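Local coordinates for catechol 1,2-dioxygenase (Acinetobacter sp., PDB 1DLQ), which catalyses the iron(III)-dependent intradiol cleavage of catechol by molecular oxygen to cis,cis-muconate, the first step of the catechol branch of the beta-ketoadipate pathway, at residues Val17-Glu22 and Ile33-Leu38; Ala198-Pro203 and Pro222-Tyr227; Gly216-Arg221 and Thr249-Ala254. One frame throughout, in Å; residues are numbered along the deposited sequence.

Contact 1: Val17-Glu22 and Ile33-Leu38; sequences VASGLE and IIHRVL. With LIO ([1-pentadecanoyl-2-decanoyl-glycerol-3-yl]phosphonyl choline), chain L.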
loop_
_atom_site.group_PDB
_atom_site.type_symbol
_atom_site.label_atom_id
_atom_site.label_comp_id
_atom_site.label_asym_id
_atom_site.label_seq_id
_atom_site.Cartn_x
_atom_site.Cartn_y
_atom_site.Cartn_z
ATOM N N VAL A 17 -21.819 -0.888 4.127
ATOM C CA VAL A 17 -21.932 -1.802 3.003
ATOM C C VAL A 17 -20.556 -2.180 2.461
ATOM O O VAL A 17 -20.251 -3.358 2.283
ATOM C CB VAL A 17 -22.775 -1.178 1.869
ATOM C CG1 VAL A 17 -22.817 -2.108 0.670
ATOM C CG2 VAL A 17 -24.191 -0.901 2.376
ATOM N N ALA A 18 -19.728 -1.174 2.210
ATOM C CA ALA A 18 -18.388 -1.395 1.686
ATOM C C ALA A 18 -17.576 -2.304 2.606
ATOM O O ALA A 18 -16.769 -3.107 2.147
ATOM C CB ALA A 18 -17.684 -0.056 1.503
ATOM N N SER A 19 -17.796 -2.181 3.911
ATOM C CA SER A 19 -17.078 -2.998 4.885
ATOM C C SER A 19 -17.671 -4.399 4.968
ATOM O O SER A 19 -17.129 -5.267 5.652
ATOM C CB SER A 19 -17.146 -2.351 6.262
ATOM O OG SER A 19 -16.698 -1.017 6.193
ATOM N N GLY A 20 -18.791 -4.614 4.280
ATOM C CA GLY A 20 -19.429 -5.917 4.300
ATOM C C GLY A 20 -20.051 -6.238 5.649
ATOM O O GLY A 20 -20.242 -7.401 5.989
ATOM N N LEU A 21 -20.368 -5.211 6.428
ATOM C CA LEU A 21 -20.969 -5.448 7.730
ATOM C C LEU A 21 -22.369 -6.012 7.536
ATOM O O LEU A 21 -22.981 -6.528 8.471
ATOM C CB LEU A 21 -21.038 -4.150 8.540
ATOM C CG LEU A 21 -19.729 -3.459 8.928
ATOM C CD1 LEU A 21 -20.055 -2.199 9.708
ATOM C CD2 LEU A 21 -18.854 -4.385 9.756
ATOM N N GLU A 22 -22.873 -5.922 6.312
ATOM C CA GLU A 22 -24.210 -6.417 6.004
ATOM C C GLU A 22 -24.146 -7.855 5.495
ATOM O O GLU A 22 -25.111 -8.604 5.609
ATOM C CB GLU A 22 -24.868 -5.523 4.944
ATOM C CG GLU A 22 -24.816 -4.027 5.259
ATOM C CD GLU A 22 -25.622 -3.631 6.490
ATOM O OE1 GLU A 22 -25.436 -4.250 7.570
ATOM O OE2 GLU A 22 -26.433 -2.682 6.374
ATOM N N ILE A 33 -12.143 -3.870 11.600
ATOM C CA ILE A 33 -11.003 -3.020 11.324
ATOM C C ILE A 33 -11.222 -2.205 10.052
ATOM O O ILE A 33 -11.056 -0.982 10.052
ATOM C CB ILE A 33 -9.746 -3.876 11.193
ATOM C CG1 ILE A 33 -9.462 -4.552 12.539
ATOM C CG2 ILE A 33 -8.578 -3.026 10.714
ATOM C CD1 ILE A 33 -8.416 -5.627 12.477
ATOM N N ILE A 34 -11.603 -2.872 8.969
ATOM C CA ILE A 34 -11.837 -2.165 7.719
ATOM C C ILE A 34 -12.820 -1.028 7.917
ATOM O O ILE A 34 -12.539 0.110 7.549
ATOM C CB ILE A 34 -12.343 -3.115 6.628
ATOM C CG1 ILE A 34 -11.192 -4.016 6.189
ATOM C CG2 ILE A 34 -12.867 -2.342 5.446
ATOM C CD1 ILE A 34 -10.000 -3.242 5.640
ATOM N N HIS A 35 -13.967 -1.326 8.512
ATOM C CA HIS A 35 -14.966 -0.295 8.766
ATOM C C HIS A 35 -14.360 0.921 9.472
ATOM O O HIS A 35 -14.594 2.057 9.069
ATOM C CB HIS A 35 -16.097 -0.846 9.627
ATOM C CG HIS A 35 -17.171 0.156 9.911
ATOM N ND1 HIS A 35 -18.014 0.639 8.932
ATOM C CD2 HIS A 35 -17.502 0.804 11.050
ATOM C CE1 HIS A 35 -18.819 1.543 9.457
ATOM N NE2 HIS A 35 -18.527 1.663 10.741
ATOM N N ARG A 36 -13.591 0.685 10.528
ATOM C CA ARG A 36 -12.973 1.784 11.260
ATOM C C ARG A 36 -12.016 2.584 10.382
ATOM O O ARG A 36 -12.058 3.814 10.355
ATOM C CB ARG A 36 -12.237 1.241 12.490
ATOM C CG ARG A 36 -11.346 2.254 13.213
ATOM C CD ARG A 36 -12.044 3.585 13.494
ATOM N NE ARG A 36 -11.259 4.395 14.424
ATOM C CZ ARG A 36 -11.217 4.199 15.741
ATOM N NH1 ARG A 36 -11.922 3.222 16.295
ATOM N NH2 ARG A 36 -10.427 4.947 16.500
ATOM N N VAL A 37 -11.159 1.884 9.653
ATOM C CA VAL A 37 -10.207 2.554 8.795
ATOM C C VAL A 37 -10.858 3.335 7.650
ATOM O O VAL A 37 -10.455 4.465 7.379
ATOM C CB VAL A 37 -9.178 1.551 8.245
ATOM C CG1 VAL A 37 -8.239 2.241 7.263
ATOM C CG2 VAL A 37 -8.384 0.976 9.395
ATOM N N LEU A 38 -11.853 2.756 6.977
ATOM C CA LEU A 38 -12.518 3.472 5.879
ATOM C C LEU A 38 -13.186 4.728 6.413
ATOM O O LEU A 38 -13.134 5.779 5.784
ATOM C CB LEU A 38 -13.581 2.611 5.186
ATOM C CG LEU A 38 -13.132 1.424 4.345
ATOM C CD1 LEU A 38 -14.345 0.807 3.652
ATOM C CD2 LEU A 38 -12.124 1.896 3.318
HETATM C C1 LIO L . -5.995 -13.075 7.397
HETATM C C2 LIO L . -6.307 -11.656 6.925
HETATM C C3 LIO L . -5.994 -10.729 8.097
HETATM C C4 LIO L . -5.452 -16.508 9.922
HETATM C C5 LIO L . -5.575 -18.044 9.742
HETATM C C6 LIO L . -3.990 -18.573 11.553
HETATM C C7 LIO L . -5.485 -20.255 10.728
HETATM C C8 LIO L . -6.352 -18.459 12.034
HETATM C C11 LIO L . -5.708 -10.288 10.485
HETATM C C12 LIO L . -6.391 -8.942 10.144
HETATM C C13 LIO L . -5.549 -7.799 10.712
HETATM C C14 LIO L . -5.165 -6.826 9.603
HETATM C C15 LIO L . -5.467 -5.410 10.093
HETATM C C16 LIO L . -4.223 -4.548 9.907
HETATM C C17 LIO L . -4.511 -3.129 10.398
HETATM C C18 LIO L . -3.211 -2.327 10.378
HETATM C C19 LIO L . -3.308 -1.270 9.285
HETATM C C20 LIO L . -2.123 -0.322 9.398
HETATM C C21 LIO L . -1.383 -0.322 8.072
HETATM C C22 LIO L . -0.389 0.829 8.053
HETATM C C23 LIO L . 0.865 0.404 7.287
HETATM C C24 LIO L . 1.862 1.559 7.273
HETATM C C25 LIO L . 2.746 1.456 6.036
HETATM C C31 LIO L . -5.752 -10.019 4.895
HETATM C C32 LIO L . -6.569 -8.815 5.409
HETATM C C33 LIO L . -5.651 -7.594 5.587
HETATM C C34 LIO L . -6.262 -6.409 4.847
HETATM C C35 LIO L . -5.957 -5.121 5.607
HETATM C C36 LIO L . -5.441 -4.072 4.630
HETATM C C37 LIO L . -6.159 -2.759 4.895
HETATM C C38 LIO L . -5.648 -1.699 3.919
HETATM C C39 LIO L . -6.832 -1.135 3.130
HETATM C C40 LIO L . -6.960 0.357 3.423
HETATM N N LIO L . -5.346 -18.818 11.013
HETATM O O2 LIO L . -5.650 -11.308 5.616
HETATM O O3 LIO L . -5.505 -11.231 9.372
HETATM O O11 LIO L . -5.342 -10.570 11.640
HETATM O O31 LIO L . -5.142 -9.909 3.812
HETATM O O1P LIO L . -7.463 -14.219 9.723
HETATM O O2P LIO L . -7.996 -16.132 8.273
HETATM O O3P LIO L . -6.992 -14.124 7.280
HETATM O O4P LIO L . -5.652 -15.615 8.783
HETATM P P LIO L . -7.018 -15.012 8.515
#
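A leucine methyl set over one face of an imidazole is the unusual feature: CD1 of L21 sits 3.8 Å from the centroid of the H35 ring, 20° off the ring normal, a CH-pi contact. The methyl is displaced toward the ND1 side of the ring, with L21 CD1 3.6 Å from H35 ND1, and the two side chains cross at about a right angle. H35 presents its ring this way because CG stands anti to the backbone N (chi1 -179°), which carries the imidazole toward the end of helix 9-18. At the edge of the same ring, close to its plane, lies S19 OG. This hydroxyl also rests 3.2 Å from H35 CA, against the helix backbone, where a small polar side chain suits the close approach. With chi1 at -54°, OG lies beside its own backbone N and hydrogen-bonds to the carbonyl O of L15 in the preceding turn; H35 ND1 makes a weak hydrogen bond to the same oxygen. Farther along helix 28-47, L38 CD1 meets A18 CB at 4.1 Å and S19 OG at 3.9 Å. The compact alanine suits its place: L78 of the second subunit packs on A18 and F80 of that subunit on L38. G20 turns the chain out of helix 9-18 with positive phi in a Schellman motif, its N bonded to V17 O at 2.8 Å. On another side of helix 28-47, I33 and I34 direct their CD1 methyls to the acyl chains of a bound phospholipid, I33 CD1 reaching its C15 at 3.8 Å. The joint, consistent with the zipper of five N-terminal helices per subunit, is thus mainly apolar with one weak polar link, L15 O serving both S19 OG and H35 ND1.

Contact 2: Ala198-Pro203 and Pro222-Tyr227; sequences AGYGCP and PAHIHY. With FE (Fe (III) ion), chain C; HG (mercury (II) ion), chain D.
The ferric site of the intradiol dioxygenases joins these segments: Y200 from the loop 198-203, and H224 and H226 from the start of strand 224-230, bind one iron(III), with Y164 and a water as further ligands. Y200 OH lies 2.2 Å from the iron, H224 NE2 2.3 Å and H226 NE2 2.0 Å from it. An oxygen ligand such as a tyrosine OH suits a hard ferric ion, and two histidines at alternate strand positions can both turn an imidazole to it. In Y200 and H224, CG stands between the backbone N and the carbonyl carbon (chi1 59° in H224), swinging both rings to the iron side. Their rings meet rim to rim, planes at 51°, drawn together by the shared metal. H224 ND1 donates to P222 O at 2.7 Å, nearly straight (170°) and in the ring plane, fixing the ring's rotation. G199 CA passes 3.7 Å from A223 N, a tight backbone crossing against P222 and A223 that suits a residue without a side chain. A water links A198 O to H224 N, and C202 SG binds mercury(II). H226 stacks on W156, and strand 224-230 runs between 152-156 and 237-243, while the loop leads from strand 189-195 to helix 207-214.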
loop_
_atom_site.group_PDB
_atom_site.type_symbol
_atom_site.label_atom_id
_atom_site.label_comp_id
_atom_site.label_asym_id
_atom_site.label_seq_id
_atom_site.Cartn_x
_atom_site.Cartn_y
_atom_site.Cartn_z
ATOM N N ALA A 198 28.004 -0.616 9.313
ATOM C CA ALA A 198 27.895 0.807 9.072
ATOM C C ALA A 198 26.401 1.070 9.078
ATOM O O ALA A 198 25.607 0.144 8.924
ATOM C CB ALA A 198 28.482 1.163 7.723
ATOM N N GLY A 199 26.008 2.320 9.272
ATOM C CA GLY A 199 24.595 2.618 9.243
ATOM C C GLY A 199 24.189 2.473 7.788
ATOM O O GLY A 199 24.972 2.011 6.961
ATOM N N TYR A 200 22.968 2.861 7.459
ATOM C CA TYR A 200 22.499 2.775 6.079
ATOM C C TYR A 200 21.207 3.547 5.960
ATOM O O TYR A 200 20.555 3.841 6.959
ATOM C CB TYR A 200 22.297 1.309 5.682
ATOM C CG TYR A 200 21.378 0.547 6.613
ATOM C CD1 TYR A 200 19.992 0.624 6.484
ATOM C CD2 TYR A 200 21.906 -0.233 7.638
ATOM C CE1 TYR A 200 19.159 -0.057 7.350
ATOM C CE2 TYR A 200 21.080 -0.925 8.520
ATOM C CZ TYR A 200 19.706 -0.833 8.372
ATOM O OH TYR A 200 18.880 -1.502 9.253
ATOM N N GLY A 201 20.840 3.881 4.737
ATOM C CA GLY A 201 19.624 4.629 4.546
ATOM C C GLY A 201 18.693 3.865 3.651
ATOM O O GLY A 201 18.957 2.714 3.316
ATOM N N CYS A 202 17.606 4.520 3.271
ATOM C CA CYS A 202 16.583 3.955 2.401
ATOM C C CYS A 202 17.066 3.907 0.968
ATOM O O CYS A 202 17.953 4.660 0.585
ATOM C CB CYS A 202 15.344 4.850 2.392
ATOM S SG CYS A 202 14.483 5.009 3.948
ATOM N N PRO A 203 16.503 2.999 0.155
ATOM C CA PRO A 203 16.941 2.966 -1.240
ATOM C C PRO A 203 16.723 4.413 -1.684
ATOM O O PRO A 203 15.597 4.909 -1.680
ATOM C CB PRO A 203 15.956 1.986 -1.864
ATOM C CG PRO A 203 15.782 0.993 -0.730
ATOM C CD PRO A 203 15.488 1.960 0.399
ATOM N N PRO A 222 21.519 4.674 12.392
ATOM C CA PRO A 222 22.879 4.633 12.932
ATOM C C PRO A 222 23.369 3.179 12.876
ATOM O O PRO A 222 22.559 2.257 12.754
ATOM C CB PRO A 222 22.674 5.115 14.364
ATOM C CG PRO A 222 21.338 4.493 14.692
ATOM C CD PRO A 222 20.551 4.929 13.475
ATOM N N ALA A 223 24.680 2.969 12.955
ATOM C CA ALA A 223 25.228 1.617 12.912
ATOM C C ALA A 223 24.712 0.830 14.111
ATOM O O ALA A 223 24.752 1.310 15.246
ATOM C CB ALA A 223 26.750 1.663 12.924
ATOM N N HIS A 224 24.235 -0.382 13.856
ATOM C CA HIS A 224 23.686 -1.213 14.920
ATOM C C HIS A 224 23.738 -2.703 14.601
ATOM O O HIS A 224 23.932 -3.116 13.449
ATOM C CB HIS A 224 22.236 -0.848 15.155
ATOM C CG HIS A 224 21.394 -1.024 13.938
ATOM N ND1 HIS A 224 21.426 -0.143 12.879
ATOM C CD2 HIS A 224 20.575 -2.034 13.563
ATOM C CE1 HIS A 224 20.660 -0.599 11.905
ATOM N NE2 HIS A 224 20.133 -1.745 12.295
ATOM N N ILE A 225 23.520 -3.501 15.641
ATOM C CA ILE A 225 23.535 -4.949 15.519
ATOM C C ILE A 225 22.228 -5.485 16.093
ATOM O O ILE A 225 21.841 -5.132 17.205
ATOM C CB ILE A 225 24.753 -5.525 16.274
ATOM C CG1 ILE A 225 26.030 -4.861 15.735
ATOM C CG2 ILE A 225 24.820 -7.046 16.110
ATOM C CD1 ILE A 225 27.303 -5.195 16.503
ATOM N N HIS A 226 21.546 -6.321 15.315
ATOM C CA HIS A 226 20.269 -6.908 15.715
ATOM C C HIS A 226 20.398 -8.174 16.579
ATOM O O HIS A 226 21.259 -9.023 16.338
ATOM C CB HIS A 226 19.459 -7.260 14.469
ATOM C CG HIS A 226 19.008 -6.077 13.672
ATOM N ND1 HIS A 226 17.859 -5.374 13.967
ATOM C CD2 HIS A 226 19.555 -5.470 12.590
ATOM C CE1 HIS A 226 17.714 -4.388 13.099
ATOM N NE2 HIS A 226 18.730 -4.424 12.254
ATOM N N TYR A 227 19.517 -8.298 17.571
ATOM C CA TYR A 227 19.498 -9.452 18.461
ATOM C C TYR A 227 18.139 -10.112 18.637
ATOM O O TYR A 227 17.101 -9.453 18.647
ATOM C CB TYR A 227 19.950 -9.090 19.871
ATOM C CG TYR A 227 21.427 -8.956 20.100
ATOM C CD1 TYR A 227 22.128 -7.842 19.651
ATOM C CD2 TYR A 227 22.119 -9.936 20.814
ATOM C CE1 TYR A 227 23.482 -7.703 19.917
ATOM C CE2 TYR A 227 23.467 -9.811 21.083
ATOM C CZ TYR A 227 24.143 -8.692 20.635
ATOM O OH TYR A 227 25.479 -8.557 20.915
HETATM FE FE FE C . 19.061 -3.067 10.769
HETATM HG HG HG D . 15.813 3.944 5.454
HETATM O O HOH W 1 24.035 -0.950 10.969
HETATM O O HOH W 2 17.007 -3.242 9.790
HETATM O O HOH W 3 16.942 2.247 6.847
#

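Contact 3: Gly216-Arg221 and Thr249-Ala254; sequences GRHGNR and TYDDFA. With HG (mercury (II) ion), chain D.
R221 and D252 form a side-on salt bridge, NE to OD1 at 3.0 Å and NH2 to OD2 at 3.2 Å, with guanidinium and carboxylate planes only 20° apart. Both oxygens are met on the syn side, somewhat out of the carboxylate plane, and the bend of R221 at chi3 lays its end alongside the aspartate. D252 OD1 also accepts from A254 N at 3.1 Å, closing an Asx turn; R221 NE and A254 N reach OD1 from opposite faces of the carboxylate plane. D252 OD2 is further held by A256 N, so this aspartate probably balances the charge of R221 and also braces its own loop. H218 NE2 donates to D251 OD2 in a bond modelled very short, 2.5 Å and bent to 143°, so its exact length is doubtful; H218 ND1 accepts from N220 N, which fixes the imidazole's rotation. F253 N donates to N220 O at 3.0 Å. A254 CB covers one face of the R221 guanidinium, a small methyl 3.6 Å from NE. The F253 ring has R221 CG at its edge and, over one face, G219 O and the mercury(II) ion which that oxygen binds; glycine lets the backbone approach closely, G219 CA 3.6 Å from F253 CD2. These loops, leading into strands of the dioxygenase domain, form a second shell beside the iron site, R221 packing against Y200.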
loop_
_atom_site.group_PDB
_atom_site.type_symbol
_atom_site.label_atom_id
_atom_site.label_comp_id
_atom_site.label_asym_id
_atom_site.label_seq_id
_atom_site.Cartn_x
_atom_site.Cartn_y
_atom_site.Cartn_z
ATOM N N GLY A 216 10.485 16.374 4.961
ATOM C CA GLY A 216 11.717 17.050 5.335
ATOM C C GLY A 216 12.602 16.210 6.238
ATOM O O GLY A 216 13.398 16.750 7.012
ATOM N N ARG A 217 12.477 14.887 6.123
ATOM C CA ARG A 217 13.241 13.950 6.946
ATOM C C ARG A 217 14.232 13.087 6.170
ATOM O O ARG A 217 14.120 12.933 4.949
ATOM C CB ARG A 217 12.279 13.028 7.694
ATOM C CG ARG A 217 11.381 13.704 8.712
ATOM C CD ARG A 217 10.445 12.666 9.287
ATOM N NE ARG A 217 11.199 11.536 9.817
ATOM C CZ ARG A 217 10.718 10.301 9.905
ATOM N NH1 ARG A 217 9.484 10.052 9.494
ATOM N NH2 ARG A 217 11.475 9.315 10.376
ATOM N N HIS A 218 15.199 12.517 6.890
ATOM C CA HIS A 218 16.202 11.649 6.275
ATOM C C HIS A 218 15.800 10.199 6.550
ATOM O O HIS A 218 14.955 9.942 7.407
ATOM C CB HIS A 218 17.589 11.937 6.861
ATOM C CG HIS A 218 17.734 11.545 8.298
ATOM N ND1 HIS A 218 17.756 10.231 8.713
ATOM C CD2 HIS A 218 17.863 12.295 9.419
ATOM C CE1 HIS A 218 17.893 10.186 10.026
ATOM N NE2 HIS A 218 17.960 11.426 10.479
ATOM N N GLY A 219 16.392 9.253 5.828
ATOM C CA GLY A 219 16.048 7.857 6.041
ATOM C C GLY A 219 17.237 7.048 6.501
ATOM O O GLY A 219 17.377 5.884 6.154
ATOM N N ASN A 220 18.095 7.667 7.301
ATOM C CA ASN A 220 19.295 7.007 7.790
ATOM C C ASN A 220 19.169 6.412 9.169
ATOM O O ASN A 220 18.516 6.973 10.052
ATOM C CB ASN A 220 20.459 7.985 7.805
ATOM C CG ASN A 220 20.702 8.605 6.454
ATOM O OD1 ASN A 220 20.909 7.903 5.461
ATOM N ND2 ASN A 220 20.679 9.928 6.403
ATOM N N ARG A 221 19.809 5.262 9.339
ATOM C CA ARG A 221 19.837 4.574 10.617
ATOM C C ARG A 221 21.286 4.530 11.081
ATOM O O ARG A 221 22.199 4.389 10.271
ATOM C CB ARG A 221 19.322 3.136 10.498
ATOM C CG ARG A 221 17.885 2.986 10.017
ATOM C CD ARG A 221 17.342 1.649 10.491
ATOM N NE ARG A 221 17.241 1.666 11.950
ATOM C CZ ARG A 221 17.022 0.607 12.724
ATOM N NH1 ARG A 221 16.870 -0.622 12.208
ATOM N NH2 ARG A 221 16.961 0.782 14.038
ATOM N N THR A 249 23.035 8.176 15.999
ATOM C CA THR A 249 22.719 7.419 17.203
ATOM C C THR A 249 21.403 7.865 17.789
ATOM O O THR A 249 20.561 7.040 18.116
ATOM C CB THR A 249 23.793 7.587 18.282
ATOM O OG1 THR A 249 25.049 7.134 17.772
ATOM C CG2 THR A 249 23.441 6.770 19.510
ATOM N N TYR A 250 21.218 9.171 17.925
ATOM C CA TYR A 250 19.976 9.661 18.492
ATOM C C TYR A 250 19.059 10.331 17.482
ATOM O O TYR A 250 18.181 11.106 17.853
ATOM C CB TYR A 250 20.247 10.607 19.664
ATOM C CG TYR A 250 21.032 9.959 20.775
ATOM C CD1 TYR A 250 20.387 9.222 21.767
ATOM C CD2 TYR A 250 22.425 10.032 20.807
ATOM C CE1 TYR A 250 21.112 8.571 22.770
ATOM C CE2 TYR A 250 23.164 9.387 21.804
ATOM C CZ TYR A 250 22.501 8.656 22.783
ATOM O OH TYR A 250 23.231 8.016 23.767
ATOM N N ASP A 251 19.254 10.030 16.205
ATOM C CA ASP A 251 18.403 10.596 15.175
ATOM C C ASP A 251 18.100 9.515 14.150
ATOM O O ASP A 251 18.123 9.747 12.942
ATOM C CB ASP A 251 19.081 11.810 14.524
ATOM C CG ASP A 251 18.180 12.517 13.523
ATOM O OD1 ASP A 251 16.999 12.779 13.854
ATOM O OD2 ASP A 251 18.660 12.826 12.411
ATOM N N ASP A 252 17.823 8.322 14.662
ATOM C CA ASP A 252 17.503 7.165 13.842
ATOM C C ASP A 252 16.140 7.359 13.175
ATOM O O ASP A 252 15.155 7.665 13.840
ATOM C CB ASP A 252 17.532 5.916 14.735
ATOM C CG ASP A 252 17.006 4.675 14.048
ATOM O OD1 ASP A 252 17.175 4.515 12.821
ATOM O OD2 ASP A 252 16.440 3.828 14.760
ATOM N N PHE A 253 16.087 7.195 11.856
ATOM C CA PHE A 253 14.840 7.372 11.127
ATOM C C PHE A 253 13.770 6.356 11.543
ATOM O O PHE A 253 12.575 6.549 11.280
ATOM C CB PHE A 253 15.117 7.320 9.613
ATOM C CG PHE A 253 14.437 6.191 8.892
ATOM C CD1 PHE A 253 14.840 4.877 9.081
ATOM C CD2 PHE A 253 13.384 6.447 8.022
ATOM C CE1 PHE A 253 14.205 3.832 8.415
ATOM C CE2 PHE A 253 12.744 5.409 7.352
ATOM C CZ PHE A 253 13.158 4.097 7.551
ATOM N N ALA A 254 14.206 5.286 12.208
ATOM C CA ALA A 254 13.305 4.234 12.667
ATOM C C ALA A 254 12.992 4.375 14.156
ATOM O O ALA A 254 12.242 3.579 14.723
ATOM C CB ALA A 254 13.925 2.866 12.393
HETATM HG HG HG D . 15.813 3.944 5.454
HETATM O O HOH W 3 16.942 2.247 6.847
#

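Overall arrangement
Contacts 2 and 3 form one continuous region of the catalytic domain, their centres 10 Å apart and their segments alternating along the chain. Y200 O and R221 N, 2.9 Å apart, probably hydrogen-bond, and P222 packs against D252 and T249, so contact 3 lies directly behind the iron-site loops, with R221 against the ligand Y200. A mercury(II) ion joins them too, through C202 SG, G219 O and a shared water. Contact 1 is remote, its centre about 38 Å from that of contact 2 and 35 Å from that of contact 3, in the helical region beside bound phospholipid. The dimer relates it to contact 3: R217 packs on V17 and makes a weak hydrogen bond to A18 O of the second subunit.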